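Mandelate racemase/muconate lactonizing enzyme-like protein (Rubrobacter xylanophilus DSM 9941, PDB 3CYJ) is of unknown function but belongs to the enolase superfamily, pairing an N-terminal capping domain with a barrel domain that holds a sodium ion in the model. Local coordinates at residues A[24-28]-A[29-33]; A[150-153]-A[154-157]; A[180-184]-A[185-189]; A[204-207]-A[208-212]. All coordinates share one frame; numbering follows the deposited sequence.

Contact 1: A[24-28]-A[29-33]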
# COMPACT_ATOMS: atom_id res chain seq x y z
N GLU A 24 31.38 17.71 26.83
CA GLU A 24 30.98 17.09 25.56
C GLU A 24 29.53 17.36 25.19
O GLU A 24 28.67 17.51 26.05
CB GLU A 24 31.26 15.57 25.60
CG GLU A 24 32.77 15.20 25.63
CD GLU A 24 33.00 13.71 25.73
OE1 GLU A 24 32.02 12.95 25.63
OE2 GLU A 24 34.14 13.24 25.90
N SER A 25 29.25 17.43 23.90
CA SER A 25 27.88 17.65 23.49
C SER A 25 27.66 17.08 22.09
O SER A 25 28.62 16.76 21.37
CB SER A 25 27.55 19.13 23.53
OG SER A 25 28.30 19.80 22.53
N ASP A 26 26.40 16.97 21.71
CA ASP A 26 26.08 16.53 20.38
C ASP A 26 24.88 17.38 20.01
O ASP A 26 24.56 18.36 20.76
CB ASP A 26 25.82 15.00 20.31
CG ASP A 26 24.68 14.53 21.21
OD1 ASP A 26 23.68 15.27 21.40
OD2 ASP A 26 24.75 13.38 21.71
N GLY A 27 24.23 17.03 18.91
CA GLY A 27 23.13 17.83 18.43
C GLY A 27 22.02 18.02 19.46
O GLY A 27 21.41 19.04 19.48
N THR A 28 21.75 17.06 20.32
CA THR A 28 20.62 17.23 21.21
C THR A 28 20.95 17.06 22.72
O THR A 28 20.02 16.97 23.52
CB THR A 28 19.43 16.23 20.83
OG1 THR A 28 19.95 14.91 20.68
CG2 THR A 28 18.75 16.60 19.54
N LEU A 29 22.22 17.00 23.11
CA LEU A 29 22.54 16.76 24.52
C LEU A 29 23.95 17.22 24.93
O LEU A 29 24.85 17.29 24.10
CB LEU A 29 22.30 15.30 24.88
CG LEU A 29 22.20 14.89 26.36
CD1 LEU A 29 20.88 15.21 26.97
CD2 LEU A 29 22.43 13.41 26.51
N GLN A 30 24.12 17.56 26.21
CA GLN A 30 25.39 18.00 26.80
C GLN A 30 25.63 17.12 28.02
O GLN A 30 24.70 16.81 28.78
CB GLN A 30 25.32 19.47 27.26
CG GLN A 30 25.18 20.50 26.16
CD GLN A 30 25.08 21.96 26.72
OE1 GLN A 30 24.15 22.29 27.45
NE2 GLN A 30 26.04 22.81 26.38
N TRP A 31 26.88 16.72 28.21
CA TRP A 31 27.20 15.91 29.36
C TRP A 31 28.66 16.11 29.70
O TRP A 31 29.42 16.58 28.88
CB TRP A 31 26.85 14.40 29.14
CG TRP A 31 27.65 13.73 28.05
CD1 TRP A 31 28.71 12.87 28.22
CD2 TRP A 31 27.47 13.86 26.62
NE1 TRP A 31 29.18 12.46 26.99
CE2 TRP A 31 28.46 13.06 25.99
CE3 TRP A 31 26.55 14.57 25.81
CZ2 TRP A 31 28.58 12.94 24.58
CZ3 TRP A 31 26.67 14.46 24.41
CH2 TRP A 31 27.69 13.64 23.81
N ASP A 32 29.06 15.75 30.92
CA ASP A 32 30.44 15.93 31.34
C ASP A 32 30.89 14.76 32.20
O ASP A 32 31.84 14.86 32.98
CB ASP A 32 30.66 17.32 32.03
CG ASP A 32 29.99 17.41 33.44
OD1 ASP A 32 29.31 16.43 33.88
OD2 ASP A 32 30.15 18.47 34.12
N SER A 33 30.20 13.64 32.04
CA SER A 33 30.58 12.39 32.73
C SER A 33 29.82 11.17 32.21
O SER A 33 28.85 11.30 31.50
CB SER A 33 30.35 12.49 34.25
OG SER A 33 28.99 12.48 34.56

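Contact 2: A[150-153]-A[154-157]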
# COMPACT_ATOMS: atom_id res chain seq x y z
N GLU A 150 42.60 17.04 15.99
CA GLU A 150 43.59 16.20 16.65
C GLU A 150 43.00 14.85 17.00
O GLU A 150 43.68 13.80 16.93
CB GLU A 150 44.21 16.88 17.88
CG GLU A 150 45.26 17.94 17.50
CD GLU A 150 45.68 18.90 18.64
OE1 GLU A 150 46.84 19.44 18.57
OE2 GLU A 150 44.87 19.14 19.58
N GLN A 151 41.74 14.85 17.42
CA GLN A 151 41.14 13.59 17.73
C GLN A 151 40.96 12.71 16.47
O GLN A 151 41.35 11.55 16.47
CB GLN A 151 39.79 13.76 18.43
CG GLN A 151 39.22 12.43 18.83
CD GLN A 151 37.98 12.63 19.61
OE1 GLN A 151 36.95 13.04 19.05
NE2 GLN A 151 38.07 12.43 20.94
N LEU A 152 40.33 13.27 15.43
CA LEU A 152 40.14 12.53 14.20
C LEU A 152 41.47 12.14 13.53
O LEU A 152 41.65 10.99 13.13
CB LEU A 152 39.28 13.33 13.21
CG LEU A 152 37.79 13.68 13.54
CD1 LEU A 152 36.94 13.81 12.28
CD2 LEU A 152 37.11 12.66 14.43
N GLY A 153 42.40 13.10 13.43
CA GLY A 153 43.70 12.87 12.78
C GLY A 153 44.41 11.78 13.54
O GLY A 153 45.00 10.87 12.96
N GLY A 154 44.30 11.86 14.87
CA GLY A 154 44.93 10.88 15.75
C GLY A 154 44.47 9.49 15.40
O GLY A 154 45.30 8.57 15.21
N TRP A 155 43.14 9.31 15.27
CA TRP A 155 42.63 7.99 14.90
C TRP A 155 43.08 7.55 13.49
O TRP A 155 43.32 6.38 13.30
CB TRP A 155 41.12 7.93 14.98
CG TRP A 155 40.57 7.92 16.36
CD1 TRP A 155 41.05 7.25 17.43
CD2 TRP A 155 39.38 8.59 16.80
NE1 TRP A 155 40.25 7.46 18.51
CE2 TRP A 155 39.21 8.28 18.16
CE3 TRP A 155 38.43 9.42 16.17
CZ2 TRP A 155 38.14 8.78 18.92
CZ3 TRP A 155 37.36 9.92 16.93
CH2 TRP A 155 37.23 9.60 18.28
N ALA A 156 43.16 8.47 12.53
CA ALA A 156 43.56 8.10 11.15
C ALA A 156 45.02 7.66 11.10
O ALA A 156 45.33 6.64 10.48
CB ALA A 156 43.34 9.26 10.16
N ALA A 157 45.88 8.42 11.77
CA ALA A 157 47.30 8.14 11.95
C ALA A 157 47.56 6.78 12.60
O ALA A 157 48.58 6.13 12.30
CB ALA A 157 47.95 9.27 12.81

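Contact 3: A[180-184]-A[185-189]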
# COMPACT_ATOMS: atom_id res chain seq x y z
N ALA A 180 37.24 21.11 8.09
CA ALA A 180 38.39 20.93 9.00
C ALA A 180 38.70 19.48 9.31
O ALA A 180 39.88 19.07 9.40
CB ALA A 180 38.17 21.70 10.34
N ALA A 181 37.65 18.69 9.50
CA ALA A 181 37.82 17.25 9.73
C ALA A 181 38.40 16.57 8.47
O ALA A 181 39.24 15.68 8.57
CB ALA A 181 36.44 16.60 10.16
N ARG A 182 37.93 16.96 7.31
CA ARG A 182 38.44 16.36 6.08
C ARG A 182 39.94 16.64 5.87
O ARG A 182 40.71 15.77 5.41
CB ARG A 182 37.62 16.81 4.86
CG ARG A 182 38.18 16.27 3.51
CD ARG A 182 38.29 14.74 3.53
NE ARG A 182 37.02 14.12 3.28
CZ ARG A 182 36.78 12.83 3.51
NH1 ARG A 182 37.74 12.08 4.01
NH2 ARG A 182 35.59 12.31 3.21
N GLU A 183 40.35 17.86 6.26
CA GLU A 183 41.72 18.30 6.09
C GLU A 183 42.61 17.46 6.99
O GLU A 183 43.65 16.96 6.57
CB GLU A 183 41.85 19.80 6.40
CG GLU A 183 43.28 20.37 6.14
CD GLU A 183 44.23 20.11 7.32
OE1 GLU A 183 43.75 20.11 8.48
OE2 GLU A 183 45.45 19.86 7.08
N ALA A 184 42.18 17.29 8.23
CA ALA A 184 42.87 16.45 9.18
C ALA A 184 43.08 14.96 8.75
O ALA A 184 44.05 14.34 9.15
CB ALA A 184 42.19 16.55 10.53
N ILE A 185 42.19 14.36 7.99
CA ILE A 185 42.27 12.89 7.81
C ILE A 185 42.71 12.49 6.40
O ILE A 185 43.21 11.38 6.18
CB ILE A 185 40.89 12.18 8.18
CG1 ILE A 185 39.77 12.64 7.20
CG2 ILE A 185 40.52 12.44 9.67
CD1 ILE A 185 38.38 12.16 7.48
N GLY A 186 42.53 13.39 5.44
CA GLY A 186 42.86 13.08 4.05
C GLY A 186 41.72 12.41 3.31
O GLY A 186 40.73 11.99 3.92
N GLU A 187 41.89 12.27 2.00
CA GLU A 187 40.86 11.72 1.13
C GLU A 187 40.65 10.21 1.19
O GLU A 187 39.79 9.66 0.44
CB GLU A 187 41.14 12.11 -0.33
CG GLU A 187 41.18 13.63 -0.57
CD GLU A 187 39.83 14.33 -0.30
OE1 GLU A 187 38.76 13.65 -0.36
OE2 GLU A 187 39.84 15.56 -0.03
N SER A 188 41.39 9.51 2.04
CA SER A 188 41.25 8.05 2.04
C SER A 188 40.75 7.52 3.38
O SER A 188 40.73 6.31 3.63
CB SER A 188 42.56 7.38 1.62
OG SER A 188 43.59 7.78 2.51
N VAL A 189 40.38 8.43 4.26
CA VAL A 189 39.68 8.06 5.48
C VAL A 189 38.18 8.40 5.30
O VAL A 189 37.81 9.49 4.85
CB VAL A 189 40.29 8.80 6.69
CG1 VAL A 189 39.44 8.61 7.93
CG2 VAL A 189 41.74 8.36 6.93
O HOH W 1 41.69 16.31 2.42

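Contact 4: A[204-207]-A[208-212]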
# COMPACT_ATOMS: atom_id res chain seq x y z
N ALA A 204 17.38 17.92 7.32
CA ALA A 204 18.25 16.77 7.17
C ALA A 204 18.52 16.49 5.67
O ALA A 204 19.64 16.23 5.28
CB ALA A 204 17.63 15.54 7.87
N LEU A 205 17.49 16.56 4.84
CA LEU A 205 17.71 16.37 3.40
C LEU A 205 18.70 17.40 2.87
O LEU A 205 19.60 17.05 2.15
CB LEU A 205 16.42 16.40 2.59
CG LEU A 205 16.51 16.10 1.06
CD1 LEU A 205 17.10 14.74 0.73
CD2 LEU A 205 15.10 16.17 0.43
N TYR A 206 18.58 18.66 3.28
CA TYR A 206 19.55 19.69 2.84
C TYR A 206 20.99 19.29 3.25
O TYR A 206 21.92 19.33 2.42
CB TYR A 206 19.20 21.09 3.38
CG TYR A 206 20.33 22.05 3.15
CD1 TYR A 206 20.47 22.70 1.93
CD2 TYR A 206 21.31 22.27 4.15
CE1 TYR A 206 21.55 23.53 1.70
CE2 TYR A 206 22.36 23.09 3.93
CZ TYR A 206 22.48 23.73 2.70
OH TYR A 206 23.56 24.55 2.46
N TRP A 207 21.16 18.88 4.51
CA TRP A 207 22.49 18.62 5.05
C TRP A 207 23.13 17.36 4.52
O TRP A 207 24.32 17.33 4.38
CB TRP A 207 22.54 18.64 6.59
CG TRP A 207 22.46 20.04 7.10
CD1 TRP A 207 21.40 20.62 7.75
CD2 TRP A 207 23.46 21.06 6.94
NE1 TRP A 207 21.68 21.93 8.01
CE2 TRP A 207 22.94 22.23 7.52
CE3 TRP A 207 24.74 21.09 6.39
CZ2 TRP A 207 23.68 23.45 7.57
CZ3 TRP A 207 25.47 22.27 6.44
CH2 TRP A 207 24.93 23.45 7.02
N ALA A 208 22.35 16.32 4.27
CA ALA A 208 22.90 15.13 3.65
C ALA A 208 23.65 15.55 2.35
O ALA A 208 24.76 15.08 2.10
CB ALA A 208 21.81 14.08 3.35
N GLY A 209 23.02 16.40 1.52
CA GLY A 209 23.60 16.83 0.25
C GLY A 209 24.78 17.81 0.43
O GLY A 209 25.85 17.61 -0.18
N ALA A 210 24.58 18.81 1.29
CA ALA A 210 25.61 19.77 1.65
C ALA A 210 26.89 19.11 2.20
O ALA A 210 27.99 19.42 1.77
CB ALA A 210 25.04 20.79 2.68
N PHE A 211 26.75 18.25 3.19
CA PHE A 211 27.89 17.53 3.73
C PHE A 211 28.56 16.64 2.69
O PHE A 211 29.79 16.59 2.66
CB PHE A 211 27.50 16.71 4.94
CG PHE A 211 27.13 17.53 6.16
CD1 PHE A 211 27.83 18.66 6.50
CD2 PHE A 211 26.12 17.09 7.02
CE1 PHE A 211 27.50 19.38 7.67
CE2 PHE A 211 25.80 17.78 8.17
CZ PHE A 211 26.49 18.93 8.49
N ALA A 212 27.79 15.93 1.84
CA ALA A 212 28.42 15.22 0.72
C ALA A 212 29.35 16.12 -0.14
O ALA A 212 30.52 15.77 -0.36
CB ALA A 212 27.37 14.48 -0.14

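Contact 1: A[24-28]-A[29-33]
Glu24 and Trp31 pair through both backbone bonds. Trp31 N gives to Glu24 O at 2.9 Å, and Glu24 N gives to Trp31 O at 3.1 Å. Asp26 N adds a bond to Leu29 O, 2.9 Å long. Ser25 and Gln30 form the non-hydrogen-bonded pair between. Their side chains sit on one face, Ser25 CB touching Gln30 CG; Glu24 and Trp31 use the other. This is a tight beta hairpin at the end of strand 8-26, with strand 29-31 at the sheet margin. It belongs to the N-terminal capping domain.

The turn is held by a carboxylate. Asp26 OD1 takes Thr28 N at 2.8 Å on its anti side, which makes an Asx turn. Leu29 N approaches the same oxygen in a weak, bent bond (117°). Asp26 OD2 forms a salt bridge with Arg90 of the second subunit and a hydrogen bond with a bound glycerol.

The indole packs back over the hairpin. Trp31 has chi1 64°, which places the ring over Glu24 and Ser25. Glu24 CB makes a CH-pi contact with its five-membered ring, 4.1 Å from the centroid. Trp31 NE1 is hydrogen-bonded to Asp321.

Contact 2: A[150-153]-A[154-157]
This is a local contact within one helix, between residues three and four apart. It lies at the C-terminal end of helix 145-157, near the surface of the barrel domain. Its main pair is Gln151 and Trp155, one turn apart. The two side chains run alongside each other in the same direction. Gln151 CG sits over the face of the indole, 3.7 Å from the centroid of the six-membered ring, in a CH-pi contact. The Gln151 amide follows on, nearly parallel to the ring, the planes differing by 19°. Gln151 CD comes to 3.4 Å from Trp155 CH2. An extended glutamine chain makes this possible: CG is trans to the backbone N (chi1 -176°) and the chain stays extended beyond CG. The amide is held at its far end, OE1 taking a hydrogen bond from Gly139 N and NE2 making a weak one to Tyr143 OH.

The helix is the crossover of a beta-alpha-beta unit, between strands 132-137 and 162-166. Leu152 and Trp155 face that packing, and both touch Val163. Leu152 CD2 also meets Trp155 CZ3 at 3.7 Å, so the ring has apolar company from a second residue of the preceding turn.

Four backbone bonds span the segments. Gly154 N reaches Glu150 O from above the carbonyl plane. Trp155 N bonds to Gln151 O at 3.1 Å, and Ala156 N to Leu152 O at 3.0 Å. Ala157 N and Gly153 O, 2.9 Å apart, make the straightest of the four, at 175°.

Contact 3: A[180-184]-A[185-189]
Arg182 reaches forward past the C-terminal end of helix 174-185 and grips the loop that leads to strand 190-194 of the barrel. Its NH1 makes two bonds to backbone oxygens. The shorter runs to Val189 O, 2.7 Å away and in the guanidinium plane. The other runs to Gly186 O at 3.0 Å, tilted from that plane. One nitrogen thus ties together two points of the loop, which forms a type I turn from Gly186 to Val189. Bends at chi2 (55°) and chi3 (81°) bring the group round to the loop. NH2 has a partner of its own, Ala215 O, at the C-terminal end of helix 201-215.

Behind this layer the helix closes. Gly186 N gives to Arg182 O at 3.0 Å, and Ile185 N reaches the same oxygen from the same face of the carbonyl plane. Gly186 then leaves helical angles with positive phi, which suits a residue without CB. Ile185 CD1 packs 3.5 Å from Arg182 NH1, and Ile185 also rests on Leu152 and Leu191.

Glu187 stands over one guanidinium face. Its OE1 is 4.1 Å from Arg182 NE, too far and too much out of plane for a salt bridge. The charges probably still attract. A water joins the two residues, giving one hydrogen bond to Arg182 O and another to Glu187 OE2, each 3.2 Å long.

Contact 4: A[204-207]-A[208-212]
Helix 201-215 is the crossover of a beta-alpha-beta unit in the barrel, between strands 190-194 and 219-221. On its middle turns Trp207 meets Phe211, four residues on. The two rings cross obliquely, with planes at 31° and centroids 4.8 Å apart. The benzo side of the indole does the touching. Trp207 CE3 lies over the face of the Phe211 ring, toward its rim, and is 3.5 Å from Phe211 CZ. Both first torsions are near -70°, placing each CG trans to its own carbonyl carbon.

The Ala210 methyl touches both Tyr206 and Trp207. Its CB is 3.7 Å from Trp207 CE3 and also 3.7 Å from Tyr206 CE2. Tyr206 in turn sets CE2 over the centre of the Trp207 ring, so the indole has an aromatic neighbour in its own turn as well as in the next. Tyr199 stacks on the same indole from a loop. Phe211 continues the apolar patch toward Val167, Val178 and Ile217. Tyr206 and Leu205 pack on residues of a third subunit.

Three helical backbone bonds span the segments. Ala208 N bonds to Ala204 O, Ala210 N to Tyr206 O and Phe211 N to Trp207 O, each at 2.9 Å.

The side-chain contact is therefore made of dispersion and apolar burial. The Trp207 and Phe211 rings meet directly at an oblique angle, with the Ala210 methyl against the indole and the Tyr206 ring. They hold through shape and close packing, while the polar backbone atoms of these three pairs are satisfied within the helix.

Contact 1 alone belongs to the capping domain; the other three lie in the barrel domain. Contact 4 is the most buried, contact 1 is partly buried, and contacts 2 and 3 are at the surface. Contacts 2 and 3 are neighbours, with centres about 9 Å apart. There Leu152 CD1 meets Ala181 CB at 3.5 Å, and Ala156 CB meets Val189 CG2, so helix 145-157 packs against helix 174-185 and the loop that follows it. Contact 4 stands apart on the helix after that of contact 3. Chemistry follows place: carboxylate and indole serve a hairpin, a glutamine chain lies along an indole, an arginine secures a loop, and aromatic rings pack together in a largely buried contact.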